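Local coordinates for protein tungsten-containing formylmethanofuran dehydrogenase 2 subunit C (PDB 5T5I) that forms subunit C of the tungsten-containing formylmethanofuran dehydrogenase complex, which interconverts carbon dioxide and formylmethanofuran in methanogenesis, at residues M185-V196 against M204-M215; F218-K229 against G240-H249. All coordinates share one frame; numbering follows the deposited sequence.

Contact 1: residues M185-V196 against M204-M215; sequences MNNGLIIIEGNV and MAGGTIVVKGMM
L189 to I192 pair with T208 to V211 as parallel strands, their axes 4.7 Å apart and only 9° from parallel, and backbone hydrogen bonds alternate in direction from G188 O to K212 N. Equivalent residues lie 19 positions apart, one coil of this chain's beta-helix. I190 and I192 line up with I209 and V211 on one face; L189 and I191 line up with T208 and V210 on the other, which strand 236-239 partly covers.

At the entry to the strands M185 O accepts A205 N at 2.8 Å, with G206 N as a second, weak donor. The M185 side chain runs out extended, CG anti to the backbone N (chi1 176°), and lies alongside M204 with M185 SD 3.9 Å from M204 CE; the same SD passes I209 CG1 at 3.8 Å. A side chain on G207 would collide with M185 CE. At the far end V196 crosses V211 at about a right angle, V196 CG2 resting on V211 CG1 at 3.8 Å. Beside it M214 is gripped twice: N195 OD1 takes M214 N at 2.8 Å, the donor tilted 27° from the amide plane, and V196 N binds M214 O. One coil earlier D176 OD1 receives N195 N in the same way. With an alanine in place of N195, M214 N is likely to lose this acceptor, leaving the turn tied to its neighbour mainly through V196 N.

The E193 and K212 chains run alongside each other; E193 OE2 and K212 NZ, 4.1 Å apart and too far for a salt bridge, share a water. Another water links G188 O to T208 OG1. Backbone hydrogen bonds thus set the register and mainly branched apolar side chains fill both faces, while N195 and the E193-K212 water add polar links beside the methionine and valine contacts at the strand ends.

Contact 2: residues F218-K229 against G240-H249; sequences FLAGFKYLGVEK and GAFYKFEGDH
A241 CB meets V227 CG1; strand 241-247 runs antiparallel to strand 223-229, and F242 pairs with E228 through two backbone hydrogen bonds. Y224 OH lies at the edge of the Y243 ring, 3.4 Å from Y243 CD1, while V227 CG2 packs against the same side chain. K244 is extended, CG anti to the backbone N (chi1 -174°), which carries K244 NZ to E228 OE2 for a weak salt bridge of 3.2 Å; that oxygen is also bonded by Y259 OH. Strand 241-247 lies between 223-229 and 256-261, and these antiparallel strands finish the C-terminal end of the beta-helix. F245 belongs to an aromatic cluster with F218, Y224 and Y243: F218 approaches edge-to-face, its CE2 3.7 Å from F245 CG and the planes at 63°, and Y224 CD1 lies over the opposite face. Next, E246 exchanges two backbone bonds with K223. G247 CA and D248 CA, joined through a cis peptide, both sit over one face of the F222 ring as CH-pi contacts; F218 CZ lies over the other face. D248 OD2 is held by E203 N. H249 N donates to G221 O at 2.8 Å, and H249 CE1 abuts K223 CB at 3.5 Å.

How the contacts relate
Contact 1 closes along the chain before contact 2 opens, and their centres lie about 11 Å apart. Strand 256-261 runs between them, pairing with 208-211 on one edge and 241-247 on the other. They also touch directly: M204 O and D248 N, 3.0 Å apart, probably form a hydrogen bond, M204 SD meets F222 CZ at 3.8 Å, and V210 CG1 meets F242 CE2 at 3.8 Å. The calcium ion bound by S139, Y140 and D143 is about 9 Å from the N186 side chain of contact 1. No other chain touches contact 1, whereas contact 2 faces partner subunits: V227 O is hydrogen-bonded to T231 OG1 and K229 NZ to S232 O, both of the FwdF chain.

Contact 1: residues M185-V196 against M204-M215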
# COMPACT_ATOMS: atom_id res chain seq x y z
N MET C 185 -20.44 27.19 15.62
CA MET C 185 -20.38 28.65 15.64
C MET C 185 -21.47 29.25 14.73
O MET C 185 -21.71 28.73 13.64
CB MET C 185 -18.96 29.08 15.15
CG MET C 185 -18.74 30.51 15.02
SD MET C 185 -17.03 30.76 14.43
CE MET C 185 -16.78 32.37 15.03
N ASN C 186 -22.15 30.30 15.22
CA ASN C 186 -23.18 31.04 14.48
C ASN C 186 -22.68 32.39 13.98
O ASN C 186 -23.08 32.82 12.90
CB ASN C 186 -24.41 31.28 15.36
CG ASN C 186 -25.28 30.08 15.51
OD1 ASN C 186 -25.61 29.68 16.63
ND2 ASN C 186 -25.80 29.60 14.40
N ASN C 187 -21.92 33.10 14.81
CA ASN C 187 -21.39 34.44 14.51
C ASN C 187 -20.17 34.68 15.38
O ASN C 187 -19.97 34.00 16.39
CB ASN C 187 -22.45 35.53 14.82
CG ASN C 187 -23.23 36.04 13.64
OD1 ASN C 187 -22.90 37.08 13.06
ND2 ASN C 187 -24.37 35.44 13.35
N GLY C 188 -19.39 35.69 15.01
CA GLY C 188 -18.19 36.08 15.73
C GLY C 188 -16.93 35.81 14.93
O GLY C 188 -16.99 35.42 13.76
N LEU C 189 -15.79 36.05 15.57
CA LEU C 189 -14.48 35.87 14.94
C LEU C 189 -13.55 35.11 15.89
O LEU C 189 -13.43 35.48 17.06
CB LEU C 189 -13.88 37.25 14.57
CG LEU C 189 -12.41 37.29 14.13
CD1 LEU C 189 -12.18 36.47 12.86
CD2 LEU C 189 -11.94 38.75 13.91
N ILE C 190 -12.93 34.04 15.40
CA ILE C 190 -11.93 33.27 16.13
C ILE C 190 -10.63 33.36 15.32
O ILE C 190 -10.62 32.99 14.15
CB ILE C 190 -12.33 31.80 16.37
CG1 ILE C 190 -13.59 31.72 17.26
CG2 ILE C 190 -11.17 31.01 17.03
CD1 ILE C 190 -14.27 30.34 17.24
N ILE C 191 -9.54 33.83 15.96
CA ILE C 191 -8.22 33.87 15.32
C ILE C 191 -7.30 32.92 16.12
O ILE C 191 -7.09 33.13 17.30
CB ILE C 191 -7.60 35.29 15.23
CG1 ILE C 191 -8.50 36.23 14.39
CG2 ILE C 191 -6.17 35.20 14.63
CD1 ILE C 191 -8.09 37.71 14.43
N ILE C 192 -6.72 31.92 15.45
CA ILE C 192 -5.75 30.99 16.05
C ILE C 192 -4.40 31.29 15.38
O ILE C 192 -4.23 31.05 14.18
CB ILE C 192 -6.22 29.51 15.91
CG1 ILE C 192 -7.57 29.29 16.66
CG2 ILE C 192 -5.14 28.54 16.43
CD1 ILE C 192 -8.42 28.22 16.09
N GLU C 193 -3.45 31.86 16.13
CA GLU C 193 -2.16 32.23 15.56
C GLU C 193 -1.23 31.02 15.38
O GLU C 193 -0.34 31.06 14.54
CB GLU C 193 -1.50 33.36 16.36
CG GLU C 193 -2.38 34.60 16.44
CD GLU C 193 -1.77 35.83 17.09
OE1 GLU C 193 -0.67 35.72 17.67
OE2 GLU C 193 -2.43 36.90 17.06
N GLY C 194 -1.47 29.97 16.15
CA GLY C 194 -0.74 28.72 16.07
C GLY C 194 -1.47 27.66 15.27
O GLY C 194 -2.18 27.97 14.31
N ASN C 195 -1.29 26.41 15.67
CA ASN C 195 -1.82 25.24 14.98
C ASN C 195 -3.16 24.73 15.52
O ASN C 195 -3.56 25.06 16.64
CB ASN C 195 -0.77 24.10 15.07
CG ASN C 195 0.58 24.49 14.50
OD1 ASN C 195 0.69 25.25 13.54
ND2 ASN C 195 1.66 23.98 15.09
N VAL C 196 -3.82 23.88 14.70
CA VAL C 196 -5.08 23.19 15.03
C VAL C 196 -4.85 21.70 14.71
O VAL C 196 -4.35 21.39 13.63
CB VAL C 196 -6.30 23.71 14.21
CG1 VAL C 196 -7.58 22.96 14.59
CG2 VAL C 196 -6.48 25.21 14.37
N MET C 204 -20.31 24.52 11.86
CA MET C 204 -20.53 25.96 11.95
C MET C 204 -21.62 26.37 10.93
O MET C 204 -21.73 25.77 9.84
CB MET C 204 -19.22 26.76 11.73
CG MET C 204 -18.77 26.84 10.27
SD MET C 204 -17.16 27.64 9.96
CE MET C 204 -17.31 29.14 10.89
N ALA C 205 -22.43 27.36 11.30
CA ALA C 205 -23.49 27.94 10.45
C ALA C 205 -23.13 29.37 9.95
O ALA C 205 -23.70 29.84 8.98
CB ALA C 205 -24.80 27.97 11.23
N GLY C 206 -22.19 30.02 10.62
CA GLY C 206 -21.77 31.39 10.31
C GLY C 206 -20.56 31.79 11.14
O GLY C 206 -20.04 30.98 11.91
N GLY C 207 -20.13 33.03 10.97
CA GLY C 207 -18.94 33.54 11.63
C GLY C 207 -17.69 33.23 10.82
O GLY C 207 -17.76 32.61 9.75
N THR C 208 -16.53 33.64 11.35
CA THR C 208 -15.24 33.46 10.69
C THR C 208 -14.18 32.86 11.63
O THR C 208 -14.04 33.29 12.76
CB THR C 208 -14.72 34.80 10.12
OG1 THR C 208 -15.74 35.44 9.37
CG2 THR C 208 -13.50 34.64 9.26
N ILE C 209 -13.40 31.90 11.11
CA ILE C 209 -12.29 31.29 11.82
C ILE C 209 -11.03 31.54 10.96
O ILE C 209 -11.03 31.22 9.77
CB ILE C 209 -12.50 29.76 12.05
CG1 ILE C 209 -13.78 29.52 12.89
CG2 ILE C 209 -11.26 29.17 12.75
CD1 ILE C 209 -14.22 28.09 12.94
N VAL C 210 -9.96 32.07 11.57
CA VAL C 210 -8.68 32.31 10.88
C VAL C 210 -7.60 31.46 11.57
O VAL C 210 -7.41 31.59 12.78
CB VAL C 210 -8.23 33.80 10.85
CG1 VAL C 210 -6.89 33.96 10.12
CG2 VAL C 210 -9.30 34.68 10.22
N VAL C 211 -6.92 30.59 10.80
CA VAL C 211 -5.80 29.77 11.31
C VAL C 211 -4.52 30.22 10.60
O VAL C 211 -4.40 30.06 9.38
CB VAL C 211 -6.06 28.26 11.13
CG1 VAL C 211 -4.93 27.44 11.77
CG2 VAL C 211 -7.42 27.86 11.72
N LYS C 212 -3.57 30.80 11.35
CA LYS C 212 -2.29 31.27 10.79
C LYS C 212 -1.23 30.16 10.74
O LYS C 212 -0.30 30.24 9.95
CB LYS C 212 -1.73 32.46 11.57
CG LYS C 212 -2.67 33.64 11.67
CD LYS C 212 -1.92 34.83 12.28
CE LYS C 212 -2.74 36.08 12.37
NZ LYS C 212 -1.98 37.20 13.03
N GLY C 213 -1.38 29.15 11.60
CA GLY C 213 -0.49 27.99 11.61
C GLY C 213 -1.06 26.86 10.77
O GLY C 213 -1.82 27.09 9.82
N MET C 214 -0.68 25.63 11.11
CA MET C 214 -1.08 24.44 10.38
C MET C 214 -2.32 23.78 10.97
O MET C 214 -2.37 23.54 12.18
CB MET C 214 0.09 23.42 10.40
CG MET C 214 -0.22 22.10 9.72
SD MET C 214 1.23 21.03 9.63
CE MET C 214 0.68 19.86 8.44
N MET C 215 -3.27 23.39 10.10
CA MET C 215 -4.42 22.56 10.49
C MET C 215 -3.97 21.14 10.08
O MET C 215 -3.75 20.92 8.89
CB MET C 215 -5.72 22.92 9.74
CG MET C 215 -6.23 24.30 10.06
SD MET C 215 -7.95 24.54 9.57
CE MET C 215 -7.89 24.18 7.88
O HOH W 1 -16.96 37.16 11.39
O HOH W 2 -4.07 38.16 15.00

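Contact 2: residues F218-K229 against G240-H249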
# COMPACT_ATOMS: atom_id res chain seq x y z
N PHE C 218 -8.72 18.54 8.29
CA PHE C 218 -9.87 19.42 8.08
C PHE C 218 -11.12 18.57 7.75
O PHE C 218 -11.13 17.39 8.10
CB PHE C 218 -9.53 20.52 7.06
CG PHE C 218 -10.47 21.71 6.95
CD1 PHE C 218 -11.01 22.30 8.09
CD2 PHE C 218 -10.86 22.19 5.71
CE1 PHE C 218 -11.90 23.37 7.98
CE2 PHE C 218 -11.75 23.26 5.61
CZ PHE C 218 -12.25 23.86 6.74
N LEU C 219 -12.17 19.16 7.15
CA LEU C 219 -13.47 18.53 6.99
C LEU C 219 -14.00 18.60 5.55
O LEU C 219 -13.95 19.66 4.90
CB LEU C 219 -14.39 19.28 7.94
CG LEU C 219 -14.17 19.06 9.46
CD1 LEU C 219 -14.94 20.10 10.26
CD2 LEU C 219 -14.62 17.67 9.89
N ALA C 220 -14.55 17.47 5.07
CA ALA C 220 -15.05 17.33 3.71
C ALA C 220 -16.35 18.07 3.41
O ALA C 220 -16.71 18.20 2.24
CB ALA C 220 -15.18 15.86 3.35
N GLY C 221 -17.04 18.57 4.45
CA GLY C 221 -18.25 19.37 4.28
C GLY C 221 -17.99 20.82 3.90
O GLY C 221 -18.94 21.59 3.74
N PHE C 222 -16.72 21.23 3.74
CA PHE C 222 -16.38 22.61 3.35
C PHE C 222 -16.14 22.70 1.84
O PHE C 222 -15.68 21.74 1.24
CB PHE C 222 -15.16 23.09 4.12
CG PHE C 222 -15.50 23.60 5.50
CD1 PHE C 222 -15.71 22.72 6.55
CD2 PHE C 222 -15.65 24.96 5.75
CE1 PHE C 222 -16.05 23.18 7.83
CE2 PHE C 222 -15.99 25.42 7.02
CZ PHE C 222 -16.21 24.53 8.05
N LYS C 223 -16.49 23.84 1.23
CA LYS C 223 -16.26 24.10 -0.20
C LYS C 223 -15.07 25.02 -0.30
O LYS C 223 -15.01 26.03 0.40
CB LYS C 223 -17.47 24.78 -0.84
CG LYS C 223 -17.34 25.06 -2.33
CD LYS C 223 -18.58 25.77 -2.85
CE LYS C 223 -18.52 26.02 -4.34
NZ LYS C 223 -19.02 27.38 -4.69
N TYR C 224 -14.14 24.70 -1.18
CA TYR C 224 -12.94 25.51 -1.41
C TYR C 224 -13.27 26.66 -2.37
O TYR C 224 -13.77 26.40 -3.46
CB TYR C 224 -11.82 24.62 -1.97
CG TYR C 224 -10.56 25.37 -2.34
CD1 TYR C 224 -9.86 26.10 -1.39
CD2 TYR C 224 -10.08 25.35 -3.64
CE1 TYR C 224 -8.71 26.80 -1.72
CE2 TYR C 224 -8.92 26.05 -3.99
CZ TYR C 224 -8.23 26.76 -3.02
OH TYR C 224 -7.11 27.49 -3.35
N LEU C 225 -13.03 27.92 -1.95
CA LEU C 225 -13.33 29.12 -2.74
C LEU C 225 -12.12 29.76 -3.44
O LEU C 225 -12.31 30.62 -4.30
CB LEU C 225 -14.02 30.18 -1.86
CG LEU C 225 -15.36 29.79 -1.19
CD1 LEU C 225 -15.92 30.96 -0.44
CD2 LEU C 225 -16.39 29.31 -2.21
N GLY C 226 -10.91 29.36 -3.09
CA GLY C 226 -9.69 29.91 -3.69
C GLY C 226 -8.79 30.53 -2.63
O GLY C 226 -8.90 30.21 -1.45
N VAL C 227 -7.96 31.51 -3.04
CA VAL C 227 -7.05 32.20 -2.13
C VAL C 227 -7.44 33.67 -2.05
O VAL C 227 -7.77 34.30 -3.06
CB VAL C 227 -5.56 32.01 -2.55
CG1 VAL C 227 -4.61 33.01 -1.87
CG2 VAL C 227 -5.11 30.58 -2.27
N GLU C 228 -7.35 34.22 -0.84
CA GLU C 228 -7.52 35.65 -0.61
C GLU C 228 -6.24 36.17 0.03
O GLU C 228 -5.56 35.41 0.73
CB GLU C 228 -8.75 35.95 0.22
CG GLU C 228 -10.02 35.70 -0.57
CD GLU C 228 -11.16 36.61 -0.20
OE1 GLU C 228 -11.63 37.35 -1.10
OE2 GLU C 228 -11.57 36.63 0.99
N LYS C 229 -5.87 37.42 -0.28
CA LYS C 229 -4.63 38.01 0.21
C LYS C 229 -4.87 39.29 1.01
O LYS C 229 -5.79 40.05 0.69
CB LYS C 229 -3.63 38.23 -0.94
CG LYS C 229 -4.08 39.24 -1.98
CD LYS C 229 -3.04 39.50 -3.05
CE LYS C 229 -3.63 40.34 -4.16
NZ LYS C 229 -2.66 40.62 -5.24
N GLY C 240 -0.77 38.55 4.19
CA GLY C 240 -0.42 37.26 3.61
C GLY C 240 -1.57 36.59 2.89
O GLY C 240 -2.69 37.10 2.87
N ALA C 241 -1.28 35.42 2.31
CA ALA C 241 -2.25 34.64 1.55
C ALA C 241 -2.91 33.57 2.42
O ALA C 241 -2.25 32.91 3.22
CB ALA C 241 -1.58 34.01 0.33
N PHE C 242 -4.23 33.39 2.21
CA PHE C 242 -5.03 32.39 2.92
C PHE C 242 -5.92 31.59 1.97
O PHE C 242 -6.59 32.20 1.12
CB PHE C 242 -5.95 33.08 3.95
CG PHE C 242 -5.23 33.77 5.07
CD1 PHE C 242 -4.75 35.07 4.92
CD2 PHE C 242 -4.99 33.12 6.28
CE1 PHE C 242 -4.06 35.70 5.96
CE2 PHE C 242 -4.29 33.75 7.31
CZ PHE C 242 -3.84 35.04 7.14
N TYR C 243 -5.98 30.26 2.15
CA TYR C 243 -6.95 29.40 1.45
C TYR C 243 -8.28 29.71 2.13
O TYR C 243 -8.32 29.81 3.36
CB TYR C 243 -6.65 27.91 1.65
CG TYR C 243 -5.41 27.43 0.94
CD1 TYR C 243 -5.30 27.51 -0.44
CD2 TYR C 243 -4.37 26.83 1.64
CE1 TYR C 243 -4.16 27.05 -1.11
CE2 TYR C 243 -3.23 26.36 0.99
CZ TYR C 243 -3.13 26.48 -0.39
OH TYR C 243 -2.02 26.01 -1.05
N LYS C 244 -9.34 29.95 1.35
CA LYS C 244 -10.67 30.31 1.84
C LYS C 244 -11.64 29.16 1.61
O LYS C 244 -11.71 28.61 0.51
CB LYS C 244 -11.16 31.58 1.12
CG LYS C 244 -12.47 32.14 1.66
CD LYS C 244 -12.90 33.36 0.87
CE LYS C 244 -14.14 34.02 1.43
NZ LYS C 244 -14.49 35.25 0.67
N PHE C 245 -12.39 28.81 2.65
CA PHE C 245 -13.38 27.72 2.62
C PHE C 245 -14.70 28.19 3.18
O PHE C 245 -14.70 28.96 4.15
CB PHE C 245 -12.89 26.55 3.48
CG PHE C 245 -11.61 25.91 3.02
CD1 PHE C 245 -11.62 24.84 2.14
CD2 PHE C 245 -10.38 26.33 3.53
CE1 PHE C 245 -10.43 24.21 1.75
CE2 PHE C 245 -9.19 25.72 3.13
CZ PHE C 245 -9.23 24.67 2.24
N GLU C 246 -15.82 27.71 2.63
CA GLU C 246 -17.17 28.00 3.11
C GLU C 246 -17.85 26.73 3.60
O GLU C 246 -17.79 25.68 2.94
CB GLU C 246 -18.02 28.66 2.02
CG GLU C 246 -19.35 29.20 2.53
CD GLU C 246 -20.29 29.64 1.42
OE1 GLU C 246 -20.56 28.81 0.52
OE2 GLU C 246 -20.76 30.80 1.47
N GLY C 247 -18.51 26.82 4.74
CA GLY C 247 -19.21 25.66 5.30
C GLY C 247 -19.81 25.93 6.65
O GLY C 247 -20.02 27.09 7.01
N ASP C 248 -20.09 24.90 7.46
CA ASP C 248 -19.95 23.47 7.19
C ASP C 248 -21.24 23.04 6.49
O ASP C 248 -22.31 23.10 7.10
CB ASP C 248 -19.76 22.73 8.52
CG ASP C 248 -19.55 21.23 8.47
OD1 ASP C 248 -19.81 20.63 7.40
OD2 ASP C 248 -19.17 20.65 9.50
N HIS C 249 -21.15 22.56 5.24
CA HIS C 249 -22.36 22.20 4.49
C HIS C 249 -23.07 20.91 4.97
O HIS C 249 -24.06 20.53 4.36
CB HIS C 249 -22.12 22.18 2.99
CG HIS C 249 -21.63 23.48 2.42
ND1 HIS C 249 -20.45 23.47 1.73
CD2 HIS C 249 -22.08 24.76 2.47
CE1 HIS C 249 -20.23 24.70 1.35
NE2 HIS C 249 -21.16 25.52 1.76